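Local coordinates for uncharacterized hypothetical protein (PDB 4EIU) that is of unknown function but carries an N-terminal DUF3823 domain of the transthyretin clan, a beta-sandwich type of domain, at residues Gly14-Glu19 and Lys23-Asp28; Tyr71-Asp76 and Val107-Gln112. All blocks are in the same frame, centred on the assembly; numbering follows the deposited sequence.

Contact 1 of 2, residues Gly14-Glu19 and Lys23-Asp28; sequences GEVVDE and KRVLTD
Arg-24 reaches back to Glu-15 and forms a salt bridge with one carboxylate oxygen. NE donates to Glu-15 OE1 at 3.0 Å with an N-H...O angle of 164°. NH2 adds a weak bond to the same oxygen. OE1 sits at the edge of the guanidinium, in its plane, and accepts NE through its anti lone pair. The two flat groups are turned 68° apart. The arginine chain bends about its CB-CG bond (chi2 -80°), which brings the guanidinium back to the strand, and CD passes 4.1 Å from Val-17 CG1. A lysine in place of Glu-15 would probably leave the Arg-24 guanidinium without its counter-charge, set it free to turn, and bring two positive charges together. Behind the side chains, two backbone bonds set the register. Val-25 N donates to Val-16 O (3.0 Å), and Asp-18 N to Lys-23 O (2.8 Å). On the buried side, Val-16 CG1 packs on Val-25 CB at 4.1 Å. Further out, Asp-18 OD1 accepts from Ala-20 N, as in an Asx turn, and OD2 bonds Thr-21 OG1. The chain turns back on strand 10-18 like a hairpin, though 23-28 is no regular strand, with one antiparallel bridge, the non-hydrogen-bonded pair Val-17 and Arg-24.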
ATOM      1  N   GLY A  14      -9.706  12.186   2.856  1.00 41.59           N
ATOM      2  CA  GLY A  14     -10.071  11.031   2.090  1.00 40.45           C
ATOM      3  C   GLY A  14      -9.739   9.752   2.788  1.00 44.78           C
ATOM      4  O   GLY A  14      -8.855   9.710   3.665  1.00 40.36           O
ATOM      5  N   GLU A  15     -10.456   8.701   2.413  1.00 39.61           N
ATOM      6  CA  GLU A  15     -10.076   7.339   2.846  1.00 40.38           C
ATOM      7  C   GLU A  15     -10.029   6.384   1.670  1.00 39.84           C
ATOM      8  O   GLU A  15     -10.725   6.583   0.643  1.00 38.06           O
ATOM      9  CB  GLU A  15     -11.003   6.785   3.935  1.00 42.00           C
ATOM     10  CG  GLU A  15     -12.446   6.814   3.510  1.00 43.92           C
ATOM     11  CD  GLU A  15     -13.428   6.254   4.529  1.00 56.28           C
ATOM     12  OE1 GLU A  15     -13.075   5.403   5.361  1.00 53.50           O
ATOM     13  OE2 GLU A  15     -14.587   6.660   4.437  1.00 59.06           O
ATOM     14  N   VAL A  16      -9.182   5.359   1.825  1.00 39.75           N
ATOM     15  CA  VAL A  16      -8.954   4.345   0.788  1.00 40.61           C
ATOM     16  C   VAL A  16      -9.362   2.997   1.353  1.00 40.66           C
ATOM     17  O   VAL A  16      -8.829   2.564   2.372  1.00 38.21           O
ATOM     18  CB  VAL A  16      -7.496   4.358   0.270  1.00 36.62           C
ATOM     19  CG1 VAL A  16      -7.278   3.268  -0.847  1.00 34.46           C
ATOM     20  CG2 VAL A  16      -7.121   5.755  -0.210  1.00 35.99           C
ATOM     21  N   VAL A  17     -10.397   2.391   0.746  1.00 39.66           N
ATOM     22  CA  VAL A  17     -10.972   1.187   1.241  1.00 42.61           C
ATOM     23  C   VAL A  17     -11.055   0.121   0.119  1.00 38.97           C
ATOM     24  O   VAL A  17     -11.098   0.416  -1.064  1.00 38.34           O
ATOM     25  CB  VAL A  17     -12.367   1.385   1.889  1.00 45.21           C
ATOM     26  CG1 VAL A  17     -12.322   2.427   3.024  1.00 44.26           C
ATOM     27  CG2 VAL A  17     -13.414   1.764   0.843  1.00 44.95           C
ATOM     28  N   ASP A  18     -11.065  -1.119   0.550  1.00 45.34           N
ATOM     29  CA  ASP A  18     -11.165  -2.247  -0.355  1.00 40.13           C
ATOM     30  C   ASP A  18     -12.640  -2.361  -0.802  1.00 43.07           C
ATOM     31  O   ASP A  18     -13.525  -2.562   0.000  1.00 45.74           O
ATOM     32  CB  ASP A  18     -10.717  -3.475   0.420  1.00 43.69           C
ATOM     33  CG  ASP A  18     -10.839  -4.773  -0.372  1.00 49.10           C
ATOM     34  OD1 ASP A  18     -11.195  -4.737  -1.558  1.00 50.39           O
ATOM     35  OD2 ASP A  18     -10.615  -5.847   0.240  1.00 52.48           O
ATOM     36  N   GLU A  19     -12.863  -2.234  -2.102  1.00 42.87           N
ATOM     37  CA  GLU A  19     -14.169  -2.492  -2.734  1.00 46.40           C
ATOM     38  C   GLU A  19     -14.855  -3.783  -2.275  1.00 49.62           C
ATOM     39  O   GLU A  19     -16.068  -3.828  -2.093  1.00 52.85           O
ATOM     40  CB  GLU A  19     -13.918  -2.572  -4.260  1.00 50.13           C
ATOM     41  CG  GLU A  19     -15.179  -2.414  -5.073  1.00 64.32           C
ATOM     42  CD  GLU A  19     -14.926  -2.696  -6.537  1.00 62.86           C
ATOM     43  OE1 GLU A  19     -14.157  -1.963  -7.177  1.00 54.82           O
ATOM     44  OE2 GLU A  19     -15.476  -3.675  -7.033  1.00 79.04           O
ATOM     45  N   LYS A  23     -12.794  -2.691   4.060  1.00 53.31           N
ATOM     46  CA  LYS A  23     -11.714  -2.510   5.012  1.00 52.54           C
ATOM     47  C   LYS A  23     -10.743  -1.475   4.469  1.00 51.52           C
ATOM     48  O   LYS A  23     -10.520  -1.391   3.269  1.00 44.09           O
ATOM     49  CB  LYS A  23     -10.965  -3.832   5.268  1.00 55.86           C
ATOM     50  CG  LYS A  23     -11.765  -4.854   6.050  1.00 68.17           C
ATOM     51  CD  LYS A  23     -11.022  -6.176   6.241  1.00 71.62           C
ATOM     52  CE  LYS A  23     -11.579  -6.909   7.455  1.00 89.30           C
ATOM     53  NZ  LYS A  23     -10.996  -8.264   7.649  1.00 96.65           N
ATOM     54  N   ARG A  24     -10.142  -0.705   5.375  1.00 45.86           N
ATOM     55  CA  ARG A  24      -9.078   0.213   5.014  1.00 47.43           C
ATOM     56  C   ARG A  24      -7.917  -0.502   4.368  1.00 45.97           C
ATOM     57  O   ARG A  24      -7.580  -1.623   4.747  1.00 48.40           O
ATOM     58  CB  ARG A  24      -8.605   0.974   6.238  1.00 47.64           C
ATOM     59  CG  ARG A  24      -9.651   1.868   6.865  1.00 53.53           C
ATOM     60  CD  ARG A  24      -9.762   3.200   6.091  1.00 64.90           C
ATOM     61  NE  ARG A  24     -10.706   4.186   6.689  1.00 51.97           N
ATOM     62  CZ  ARG A  24     -10.535   4.762   7.860  1.00 60.22           C
ATOM     63  NH1 ARG A  24      -9.475   4.472   8.603  1.00 70.56           N
ATOM     64  NH2 ARG A  24     -11.409   5.657   8.285  1.00 72.84           N
ATOM     65  N   VAL A  25      -7.336   0.147   3.361  1.00 41.13           N
ATOM     66  CA  VAL A  25      -6.120  -0.297   2.729  1.00 39.88           C
ATOM     67  C   VAL A  25      -4.950   0.369   3.482  1.00 41.91           C
ATOM     68  O   VAL A  25      -4.651   1.575   3.317  1.00 38.28           O
ATOM     69  CB  VAL A  25      -6.072   0.002   1.238  1.00 39.71           C
ATOM     70  CG1 VAL A  25      -4.785  -0.546   0.631  1.00 38.61           C
ATOM     71  CG2 VAL A  25      -7.309  -0.586   0.507  1.00 39.43           C
ATOM     72  N   LEU A  26      -4.296  -0.436   4.301  1.00 39.99           N
ATOM     73  CA  LEU A  26      -3.258   0.075   5.196  1.00 36.27           C
ATOM     74  C   LEU A  26      -1.981   0.207   4.400  1.00 39.81           C
ATOM     75  O   LEU A  26      -1.737  -0.543   3.431  1.00 38.18           O
ATOM     76  CB  LEU A  26      -3.076  -0.849   6.407  1.00 43.65           C
ATOM     77  CG  LEU A  26      -4.291  -1.168   7.277  1.00 44.72           C
ATOM     78  CD1 LEU A  26      -3.931  -2.175   8.395  1.00 46.09           C
ATOM     79  CD2 LEU A  26      -4.914   0.055   7.926  1.00 43.93           C
ATOM     80  N   THR A  27      -1.157   1.161   4.813  1.00 35.44           N
ATOM     81  CA  THR A  27      -0.004   1.574   4.045  1.00 35.55           C
ATOM     82  C   THR A  27       1.074   2.197   4.974  1.00 35.35           C
ATOM     83  O   THR A  27       1.055   1.990   6.177  1.00 39.30           O
ATOM     84  CB  THR A  27      -0.408   2.496   2.874  1.00 36.21           C
ATOM     85  OG1 THR A  27       0.673   2.622   1.928  1.00 36.47           O
ATOM     86  CG2 THR A  27      -0.946   3.873   3.356  1.00 35.74           C
ATOM     87  N   ASP A  28       2.045   2.863   4.355  1.00 39.74           N
ATOM     88  CA  ASP A  28       3.196   3.457   5.035  1.00 44.03           C
ATOM     89  C   ASP A  28       3.262   4.876   4.497  1.00 38.42           C
ATOM     90  O   ASP A  28       3.155   5.055   3.282  1.00 35.89           O
ATOM     91  CB  ASP A  28       4.456   2.699   4.635  1.00 41.22           C
ATOM     92  CG  ASP A  28       5.685   3.116   5.438  1.00 46.34           C
ATOM     93  OD1 ASP A  28       5.594   3.193   6.704  1.00 46.43           O
ATOM     94  OD2 ASP A  28       6.735   3.331   4.782  1.00 47.23           O
TER

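Contact 2 of 2, residues Tyr71-Asp76 and Val107-Gln112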
ATOM      1  N   TYR A  71     -11.270  20.080  -8.875  1.00 49.26           N
ATOM      2  CA  TYR A  71     -10.057  19.274  -8.857  1.00 47.74           C
ATOM      3  C   TYR A  71     -10.316  17.883  -9.371  1.00 46.82           C
ATOM      4  O   TYR A  71     -11.397  17.322  -9.151  1.00 50.86           O
ATOM      5  CB  TYR A  71      -9.500  19.170  -7.424  1.00 47.08           C
ATOM      6  CG  TYR A  71      -8.794  20.439  -6.966  1.00 46.90           C
ATOM      7  CD1 TYR A  71      -9.498  21.472  -6.398  1.00 51.37           C
ATOM      8  CD2 TYR A  71      -7.414  20.598  -7.147  1.00 46.62           C
ATOM      9  CE1 TYR A  71      -8.855  22.640  -5.987  1.00 52.38           C
ATOM     10  CE2 TYR A  71      -6.765  21.761  -6.733  1.00 48.47           C
ATOM     11  CZ  TYR A  71      -7.494  22.771  -6.163  1.00 49.49           C
ATOM     12  OH  TYR A  71      -6.866  23.930  -5.783  1.00 50.16           O
ATOM     13  N   ASN A  72      -9.291  17.324  -9.999  1.00 44.88           N
ATOM     14  CA  ASN A  72      -9.137  15.896 -10.166  1.00 44.45           C
ATOM     15  C   ASN A  72      -8.294  15.363  -8.994  1.00 41.88           C
ATOM     16  O   ASN A  72      -7.237  15.927  -8.666  1.00 44.60           O
ATOM     17  CB  ASN A  72      -8.425  15.615 -11.502  1.00 43.91           C
ATOM     18  CG  ASN A  72      -8.228  14.139 -11.764  1.00 44.69           C
ATOM     19  OD1 ASN A  72      -7.115  13.613 -11.577  1.00 41.88           O
ATOM     20  ND2 ASN A  72      -9.289  13.462 -12.207  1.00 44.71           N
ATOM     21  N   VAL A  73      -8.756  14.276  -8.398  1.00 38.85           N
ATOM     22  CA  VAL A  73      -8.108  13.642  -7.284  1.00 40.86           C
ATOM     23  C   VAL A  73      -7.772  12.229  -7.741  1.00 40.49           C
ATOM     24  O   VAL A  73      -8.656  11.430  -8.011  1.00 40.55           O
ATOM     25  CB  VAL A  73      -9.006  13.636  -6.017  1.00 39.71           C
ATOM     26  CG1 VAL A  73      -8.266  12.981  -4.832  1.00 38.06           C
ATOM     27  CG2 VAL A  73      -9.464  15.090  -5.675  1.00 40.72           C
ATOM     28  N   ARG A  74      -6.492  11.952  -7.864  1.00 37.32           N
ATOM     29  CA  ARG A  74      -5.977  10.679  -8.324  1.00 37.30           C
ATOM     30  C   ARG A  74      -5.154  10.014  -7.225  1.00 40.19           C
ATOM     31  O   ARG A  74      -4.289  10.667  -6.661  1.00 38.87           O
ATOM     32  CB  ARG A  74      -5.055  10.940  -9.529  1.00 39.19           C
ATOM     33  CG  ARG A  74      -4.321   9.685  -9.968  1.00 38.32           C
ATOM     34  CD  ARG A  74      -3.414   9.903 -11.173  1.00 38.65           C
ATOM     35  NE  ARG A  74      -2.603   8.688 -11.318  1.00 39.27           N
ATOM     36  CZ  ARG A  74      -2.079   8.250 -12.459  1.00 41.42           C
ATOM     37  NH1 ARG A  74      -2.273   8.906 -13.619  1.00 43.60           N
ATOM     38  NH2 ARG A  74      -1.377   7.135 -12.441  1.00 40.29           N
ATOM     39  N   ILE A  75      -5.363   8.717  -6.953  1.00 36.28           N
ATOM     40  CA  ILE A  75      -4.522   7.993  -6.018  1.00 35.55           C
ATOM     41  C   ILE A  75      -3.852   6.795  -6.736  1.00 38.28           C
ATOM     42  O   ILE A  75      -4.393   6.279  -7.709  1.00 35.02           O
ATOM     43  CB  ILE A  75      -5.279   7.553  -4.752  1.00 36.03           C
ATOM     44  CG1 ILE A  75      -6.384   6.506  -5.069  1.00 37.73           C
ATOM     45  CG2 ILE A  75      -5.854   8.829  -4.035  1.00 33.60           C
ATOM     46  CD1 ILE A  75      -7.033   5.791  -3.861  1.00 34.69           C
ATOM     47  N   ASP A  76      -2.647   6.463  -6.311  1.00 34.47           N
ATOM     48  CA  ASP A  76      -1.906   5.284  -6.778  1.00 34.46           C
ATOM     49  C   ASP A  76      -1.347   4.563  -5.538  1.00 36.16           C
ATOM     50  O   ASP A  76      -0.989   5.211  -4.525  1.00 34.78           O
ATOM     51  CB  ASP A  76      -0.742   5.752  -7.639  1.00 35.33           C
ATOM     52  CG  ASP A  76      -1.188   6.361  -8.956  1.00 39.70           C
ATOM     53  OD1 ASP A  76      -1.298   5.641  -9.966  1.00 38.49           O
ATOM     54  OD2 ASP A  76      -1.371   7.588  -9.007  1.00 36.96           O
ATOM     55  N   VAL A 107     -13.781  12.531   0.593  1.00 44.33           N
ATOM     56  CA  VAL A 107     -13.894  11.673  -0.579  1.00 44.60           C
ATOM     57  C   VAL A 107     -13.572  10.254  -0.106  1.00 55.87           C
ATOM     58  O   VAL A 107     -12.805  10.041   0.851  1.00 43.27           O
ATOM     59  CB  VAL A 107     -12.895  12.023  -1.686  1.00 50.22           C
ATOM     60  CG1 VAL A 107     -13.188  13.397  -2.233  1.00 49.02           C
ATOM     61  CG2 VAL A 107     -11.448  11.935  -1.160  1.00 44.80           C
ATOM     62  N   LYS A 108     -14.148   9.276  -0.783  1.00 52.44           N
ATOM     63  CA  LYS A 108     -13.868   7.881  -0.466  1.00 47.63           C
ATOM     64  C   LYS A 108     -13.490   7.170  -1.736  1.00 53.35           C
ATOM     65  O   LYS A 108     -14.206   7.311  -2.727  1.00 51.05           O
ATOM     66  CB  LYS A 108     -15.072   7.267   0.217  1.00 48.32           C
ATOM     67  CG  LYS A 108     -14.973   5.768   0.479  1.00 52.97           C
ATOM     68  CD  LYS A 108     -16.104   5.351   1.390  1.00 68.49           C
ATOM     69  CE  LYS A 108     -16.701   4.031   0.971  1.00 66.74           C
ATOM     70  NZ  LYS A 108     -17.859   3.753   1.869  1.00 69.50           N
ATOM     71  N   PHE A 109     -12.355   6.449  -1.723  1.00 40.99           N
ATOM     72  CA  PHE A 109     -11.901   5.676  -2.862  1.00 38.97           C
ATOM     73  C   PHE A 109     -12.060   4.192  -2.550  1.00 43.16           C
ATOM     74  O   PHE A 109     -11.528   3.708  -1.574  1.00 43.57           O
ATOM     75  CB  PHE A 109     -10.422   5.950  -3.171  1.00 41.53           C
ATOM     76  CG  PHE A 109     -10.188   7.213  -3.962  1.00 44.60           C
ATOM     77  CD1 PHE A 109     -10.189   7.201  -5.361  1.00 49.84           C
ATOM     78  CD2 PHE A 109      -9.982   8.387  -3.318  1.00 42.51           C
ATOM     79  CE1 PHE A 109      -9.989   8.366  -6.085  1.00 50.93           C
ATOM     80  CE2 PHE A 109      -9.794   9.582  -4.033  1.00 48.03           C
ATOM     81  CZ  PHE A 109      -9.778   9.565  -5.401  1.00 48.80           C
ATOM     82  N   GLU A 110     -12.723   3.467  -3.436  1.00 42.09           N
ATOM     83  CA  GLU A 110     -12.811   2.023  -3.308  1.00 44.58           C
ATOM     84  C   GLU A 110     -11.863   1.448  -4.315  1.00 41.01           C
ATOM     85  O   GLU A 110     -12.021   1.709  -5.505  1.00 43.53           O
ATOM     86  CB  GLU A 110     -14.228   1.545  -3.604  1.00 45.48           C
ATOM     87  CG  GLU A 110     -15.184   1.979  -2.534  1.00 50.57           C
ATOM     88  CD  GLU A 110     -16.552   1.418  -2.813  1.00 62.77           C
ATOM     89  OE1 GLU A 110     -17.273   2.061  -3.564  1.00 69.31           O
ATOM     90  OE2 GLU A 110     -16.870   0.328  -2.335  1.00 62.88           O
ATOM     91  N   VAL A 111     -10.918   0.628  -3.855  1.00 39.08           N
ATOM     92  CA  VAL A 111      -9.830   0.106  -4.684  1.00 34.23           C
ATOM     93  C   VAL A 111      -9.792  -1.415  -4.519  1.00 35.46           C
ATOM     94  O   VAL A 111     -10.570  -2.002  -3.763  1.00 38.01           O
ATOM     95  CB  VAL A 111      -8.486   0.769  -4.329  1.00 36.01           C
ATOM     96  CG1 VAL A 111      -8.591   2.302  -4.440  1.00 37.43           C
ATOM     97  CG2 VAL A 111      -8.047   0.368  -2.933  1.00 33.70           C
ATOM     98  N   GLN A 112      -8.920  -2.033  -5.283  1.00 34.63           N
ATOM     99  CA  GLN A 112      -8.767  -3.503  -5.318  1.00 36.95           C
ATOM    100  C   GLN A 112      -7.289  -3.774  -4.977  1.00 37.67           C
ATOM    101  O   GLN A 112      -6.445  -3.806  -5.861  1.00 35.69           O
ATOM    102  CB  GLN A 112      -9.146  -4.004  -6.693  1.00 37.19           C
ATOM    103  CG  GLN A 112     -10.668  -4.011  -6.839  1.00 40.37           C
ATOM    104  CD  GLN A 112     -11.179  -4.280  -8.239  1.00 43.06           C
ATOM    105  OE1 GLN A 112     -10.755  -3.639  -9.227  1.00 41.33           O
ATOM    106  NE2 GLN A 112     -12.110  -5.228  -8.340  1.00 40.10           N
TER
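Strands 71-76 and 107-111 lie face to face, their segment axes 9.7 Å apart at closest approach and their N-to-C directions 39° apart. Phe-109 carries most of the contact between them. Its CB points toward the other strand, and CG stands anti to the carbonyl carbon (chi1 -81°), which extends the ring toward Val-73 and Ile-75. Ile-75 lies over one ring face. Its CG1 makes a CH-pi contact 4.1 Å from the ring centroid, 19° off the normal and shifted toward the rim. Its CD1 continues to the root of the ring, 3.5 Å from Phe-109 CG, while CG2 approaches the ring at CE2. CD1 also touches Val-111 CG1 at 3.9 Å. Each strand belongs to a different sheet, 71-76 to the five-stranded antiparallel one and 107-111 to the three-stranded mixed one. The contact is thus face-to-face packing across a beta sandwich, consistent with the transthyretin clan. At the far end of the ring, Val-73 CG1 packs 3.8 Å from Phe-109 CZ. The backbone Val-73 O lies at the ring edge, near its plane, 3.4 Å from CZ. Val-97 of strand 91-101 also touches Phe-109, and Val-16 of strand 10-18 packs on both Ile-75 and Val-111. Arg-74 points away from this core. It forms a side-on salt bridge with Asp-76, NE to OD2 at 2.8 Å and NH2 to OD1 at 2.9 Å. Arg-35 of the neighbouring strand 35-40 is a further salt-bridge partner of Asp-76 OD2.

How the contacts relate
Both contacts lie in the DUF3823 N-terminal region, with centres about 10 Å apart. Along the chain, both segments of contact 1 come before those of contact 2. They meet in the three-stranded mixed sheet, where strands 10-18 and 104-111 run parallel as neighbours. Probable backbone hydrogen bonds join them directly: Val-17 O to Val-111 N and Glu-19 N to Val-111 O, each 2.8 Å. Gly-14 CA also packs against Val-107 CG2. Contact 1 attaches the loop after strand 10-18 to that strand. Contact 2 joins the same sheet to the five-stranded sheet through strand 69-76. Together they tie a local chain reversal to the sandwich core.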